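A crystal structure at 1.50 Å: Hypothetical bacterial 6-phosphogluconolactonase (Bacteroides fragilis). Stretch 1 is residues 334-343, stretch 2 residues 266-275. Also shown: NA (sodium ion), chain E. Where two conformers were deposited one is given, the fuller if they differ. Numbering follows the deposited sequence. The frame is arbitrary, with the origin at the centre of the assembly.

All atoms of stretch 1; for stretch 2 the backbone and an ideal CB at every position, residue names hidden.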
# COMPACT_ATOMS: atom_id res chain seq x y z
N GLU A 334 12.23 5.11 -15.93
CA GLU A 334 11.53 4.67 -17.12
C GLU A 334 11.64 3.15 -17.20
O GLU A 334 12.72 2.62 -16.94
CB GLU A 334 12.10 5.36 -18.38
CG GLU A 334 11.31 5.02 -19.63
CD GLU A 334 11.63 5.78 -20.89
OE1 GLU A 334 12.42 6.75 -20.83
OE2 GLU A 334 11.06 5.43 -21.95
N ARG A 335 10.54 2.47 -17.53
CA ARG A 335 10.47 1.02 -17.68
C ARG A 335 10.64 0.60 -19.11
O ARG A 335 9.98 1.14 -20.00
CB ARG A 335 9.10 0.49 -17.25
CG ARG A 335 8.84 0.50 -15.77
CD ARG A 335 7.59 -0.32 -15.41
NE ARG A 335 7.73 -1.75 -15.67
CZ ARG A 335 7.15 -2.41 -16.67
NH1 ARG A 335 6.30 -1.80 -17.48
NH2 ARG A 335 7.40 -3.71 -16.85
N ASP A 336 11.45 -0.42 -19.32
CA ASP A 336 11.53 -1.03 -20.64
C ASP A 336 10.50 -2.12 -20.58
O ASP A 336 10.64 -3.05 -19.77
CB ASP A 336 12.95 -1.53 -20.93
CG ASP A 336 13.10 -2.15 -22.32
OD1 ASP A 336 12.14 -2.80 -22.79
OD2 ASP A 336 14.19 -2.05 -22.89
N GLN A 337 9.42 -2.00 -21.36
CA GLN A 337 8.29 -2.94 -21.27
C GLN A 337 8.64 -4.34 -21.79
O GLN A 337 8.01 -5.31 -21.36
CB GLN A 337 7.02 -2.36 -21.94
CG GLN A 337 6.73 -0.92 -21.43
CD GLN A 337 5.32 -0.60 -21.01
OE1 GLN A 337 4.70 -1.29 -20.18
NE2 GLN A 337 4.83 0.54 -21.47
N ALA A 338 9.70 -4.48 -22.58
CA ALA A 338 10.14 -5.76 -23.10
C ALA A 338 11.14 -6.50 -22.19
O ALA A 338 11.26 -7.71 -22.30
CB ALA A 338 10.76 -5.56 -24.47
N THR A 339 11.87 -5.79 -21.31
CA THR A 339 12.84 -6.45 -20.44
C THR A 339 12.52 -6.28 -18.95
O THR A 339 13.10 -6.98 -18.13
CB THR A 339 14.25 -5.88 -20.67
OG1 THR A 339 14.24 -4.53 -20.21
CG2 THR A 339 14.67 -5.96 -22.14
N GLY A 340 11.65 -5.33 -18.62
CA GLY A 340 11.33 -5.03 -17.22
C GLY A 340 12.32 -4.10 -16.55
O GLY A 340 12.06 -3.63 -15.44
N LEU A 341 13.46 -3.80 -17.22
CA LEU A 341 14.54 -3.01 -16.64
C LEU A 341 14.24 -1.53 -16.55
O LEU A 341 13.40 -0.99 -17.28
CB LEU A 341 15.86 -3.24 -17.37
CG LEU A 341 16.29 -4.70 -17.46
CD1 LEU A 341 17.61 -4.82 -18.21
CD2 LEU A 341 16.36 -5.38 -16.05
N LEU A 342 14.92 -0.87 -15.61
CA LEU A 342 14.64 0.51 -15.24
C LEU A 342 15.79 1.45 -15.57
O LEU A 342 16.96 1.05 -15.50
CB LEU A 342 14.37 0.58 -13.73
CG LEU A 342 13.25 -0.31 -13.22
CD1 LEU A 342 13.09 -0.18 -11.70
CD2 LEU A 342 11.91 0.02 -13.91
N THR A 343 15.45 2.72 -15.91
CA THR A 343 16.40 3.80 -16.22
C THR A 343 16.01 5.06 -15.48
O THR A 343 14.91 5.57 -15.70
CB THR A 343 16.46 4.07 -17.74
OG1 THR A 343 16.75 2.86 -18.44
CG2 THR A 343 17.50 5.14 -18.11
N UNK A 266 2.95 -5.13 -9.46
CA UNK A 266 3.04 -5.74 -10.76
C UNK A 266 2.96 -4.64 -11.79
O UNK A 266 2.20 -3.67 -11.60
CB UNK A 266 1.94 -6.79 -10.97
N UNK A 267 3.65 -4.81 -12.92
CA UNK A 267 3.44 -3.91 -14.04
C UNK A 267 1.96 -4.08 -14.51
O UNK A 267 1.39 -5.18 -14.37
CB UNK A 267 4.43 -4.20 -15.17
N UNK A 268 1.33 -3.02 -15.04
CA UNK A 268 -0.08 -3.16 -15.50
C UNK A 268 -0.29 -4.29 -16.52
O UNK A 268 -1.36 -4.89 -16.48
CB UNK A 268 -0.55 -1.84 -16.12
N UNK A 269 0.71 -4.64 -17.38
CA UNK A 269 0.58 -5.73 -18.35
C UNK A 269 0.76 -7.12 -17.70
O UNK A 269 0.62 -8.13 -18.38
CB UNK A 269 1.61 -5.55 -19.47
N UNK A 270 1.10 -7.14 -16.40
CA UNK A 270 1.27 -8.35 -15.60
C UNK A 270 2.53 -9.15 -15.89
O UNK A 270 2.71 -10.24 -15.34
CB UNK A 270 0.06 -9.26 -15.81
N UNK A 271 3.40 -8.62 -16.75
CA UNK A 271 4.61 -9.33 -17.17
C UNK A 271 5.77 -9.25 -16.17
O UNK A 271 6.64 -10.14 -16.18
CB UNK A 271 5.08 -8.77 -18.52
N UNK A 272 5.79 -8.22 -15.29
CA UNK A 272 6.88 -8.07 -14.34
C UNK A 272 6.38 -7.71 -13.00
O UNK A 272 5.33 -7.07 -12.88
CB UNK A 272 7.88 -7.02 -14.81
N UNK A 273 7.10 -8.18 -11.98
CA UNK A 273 6.83 -7.90 -10.58
C UNK A 273 8.04 -7.16 -10.02
O UNK A 273 9.19 -7.54 -10.27
CB UNK A 273 6.54 -9.18 -9.80
N UNK A 274 7.77 -6.15 -9.18
CA UNK A 274 8.81 -5.36 -8.55
C UNK A 274 8.64 -5.38 -7.05
O UNK A 274 7.51 -5.30 -6.55
CB UNK A 274 8.79 -3.92 -9.07
N UNK A 275 9.76 -5.45 -6.31
CA UNK A 275 9.71 -5.45 -4.86
C UNK A 275 10.85 -4.62 -4.32
O UNK A 275 11.97 -4.76 -4.81
CB UNK A 275 9.77 -6.87 -4.31
NA NA E . 18.60 0.05 -14.12

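Position 266 lies out of reach of stretch 1, which sets no condition on it; the deposited residue is Leu-266.

At 267 the CA-to-CB bond points toward stretch 1, and the ideal CB already sits 3.4 Å from Arg-335 NH2. A small residue suits so close an approach, and a polar one could serve the turn that begins here. It is Ser-267, whose CB lies over one face of the Arg-335 guanidinium. Its hydroxyl turns to its own loop, accepting from the backbone N of 272 (3.0 Å from that N to Ser-267 OG).

Position 268 points sideways, and its phi of -55° suits proline, though other residues would fit. Pro-268 takes it.

Position 269 points toward stretch 1, with the ideal CB 5.3 Å from Gln-337 OE1 and the cationic Arg-335 beyond. A short polar or acidic side chain is the natural choice. Asp-269 works on both sides: OD1 accepts from Ser-267 OG at 2.6 Å and from the backbone N of 271, 3.0 Å from Asp-269 OD1, bracing the turn, while OD2 accepts a hydrogen bond from a water (Asp-269 OD2 to water 2 O, 2.7 Å) that also bonds Arg-335 NH2 and Gln-337 O.

At 270 the positive phi, 73°, favours glycine, with asparagine a possible second; Gly-270 closes the turn, its N bonding Ser-267 O at 2.8 Å.

Position 271 points toward stretch 1 but meets it only distantly, so stretch 1 sets little condition and most residues would do, polar ones included. Lys-271 makes no close contact.

Position 272 has its CB pointing toward stretch 1, 4.6 Å from Gly-340 CA, and ahead lies a bare glycine with carbonyls beyond. A flat ring fits, better still with a polar tip. Tyr-272 lays its ring against Gly-340, whose CA stands 3.5 Å from the ring centroid, squarely on the normal; a CB there would come 2.4 Å from Tyr-272 CD1. The hydroxyl comes near the Ala-338 carbonyl, Tyr-272 OH 3.1 Å from Ala-338 O.

Position 273 is out of reach and so unconstrained from this side; it holds Leu-273.

Position 274 points toward stretch 1, yet its ideal CB finds nothing within 5.5 Å. Only a long side chain could bridge that gap, and the donor Arg-335 NE and acceptor Gly-340 O ask for a group that does both. Tyr-274 does: its OH accepts from Arg-335 NE at 2.8 Å and Arg-335 NH2 at 3.1 Å, and donates to Gly-340 O at 2.6 Å. Leu-342 CD2 packs 4.0 Å from Tyr-274 CE2.

Position 275, out of reach again, is Ala-275.

Stretch 2 (266-275) LSPDGKYLYA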
# COMPACT_ATOMS: atom_id res chain seq x y z
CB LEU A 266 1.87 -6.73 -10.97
CG LEU A 266 2.01 -8.08 -10.32
CD1 LEU A 266 0.67 -8.73 -10.13
CD2 LEU A 266 2.88 -9.01 -11.15
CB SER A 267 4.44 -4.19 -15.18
OG SER A 267 4.40 -5.53 -15.64
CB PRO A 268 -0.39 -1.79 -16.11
CG PRO A 268 0.53 -0.85 -15.40
CD PRO A 268 1.81 -1.64 -15.21
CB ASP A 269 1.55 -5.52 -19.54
CG ASP A 269 3.04 -5.52 -19.19
OD1 ASP A 269 3.39 -5.87 -18.04
OD2 ASP A 269 3.86 -5.21 -20.09
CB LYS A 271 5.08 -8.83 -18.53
CG LYS A 271 4.24 -9.37 -19.68
CD LYS A 271 4.90 -9.11 -21.02
CE LYS A 271 4.07 -9.62 -22.17
NZ LYS A 271 4.75 -9.41 -23.48
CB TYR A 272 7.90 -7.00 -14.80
CG TYR A 272 8.65 -7.41 -16.05
CD1 TYR A 272 9.77 -8.23 -15.98
CD2 TYR A 272 8.17 -7.05 -17.31
CE1 TYR A 272 10.39 -8.69 -17.13
CE2 TYR A 272 8.78 -7.51 -18.46
CZ TYR A 272 9.90 -8.31 -18.37
OH TYR A 272 10.50 -8.79 -19.53
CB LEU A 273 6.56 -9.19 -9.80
CG LEU A 273 6.16 -8.96 -8.32
CD1 LEU A 273 5.03 -9.82 -7.93
CD2 LEU A 273 7.35 -9.14 -7.37
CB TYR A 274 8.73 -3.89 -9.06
CG TYR A 274 8.94 -3.80 -10.55
CD1 TYR A 274 7.89 -3.99 -11.44
CD2 TYR A 274 10.20 -3.52 -11.07
CE1 TYR A 274 8.09 -3.97 -12.83
CE2 TYR A 274 10.41 -3.42 -12.45
CZ TYR A 274 9.36 -3.68 -13.32
OH TYR A 274 9.59 -3.62 -14.68
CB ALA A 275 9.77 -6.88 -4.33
O HOH W 1 2.85 -2.55 -18.35
O HOH W 2 6.37 -4.83 -19.16
O HOH W 3 12.95 -10.18 -19.10
O HOH W 4 17.25 -2.22 -13.88
O HOH W 5 20.26 1.43 -14.84
O HOH W 6 20.20 -1.16 -12.51
O HOH W 7 19.17 -1.67 -16.05
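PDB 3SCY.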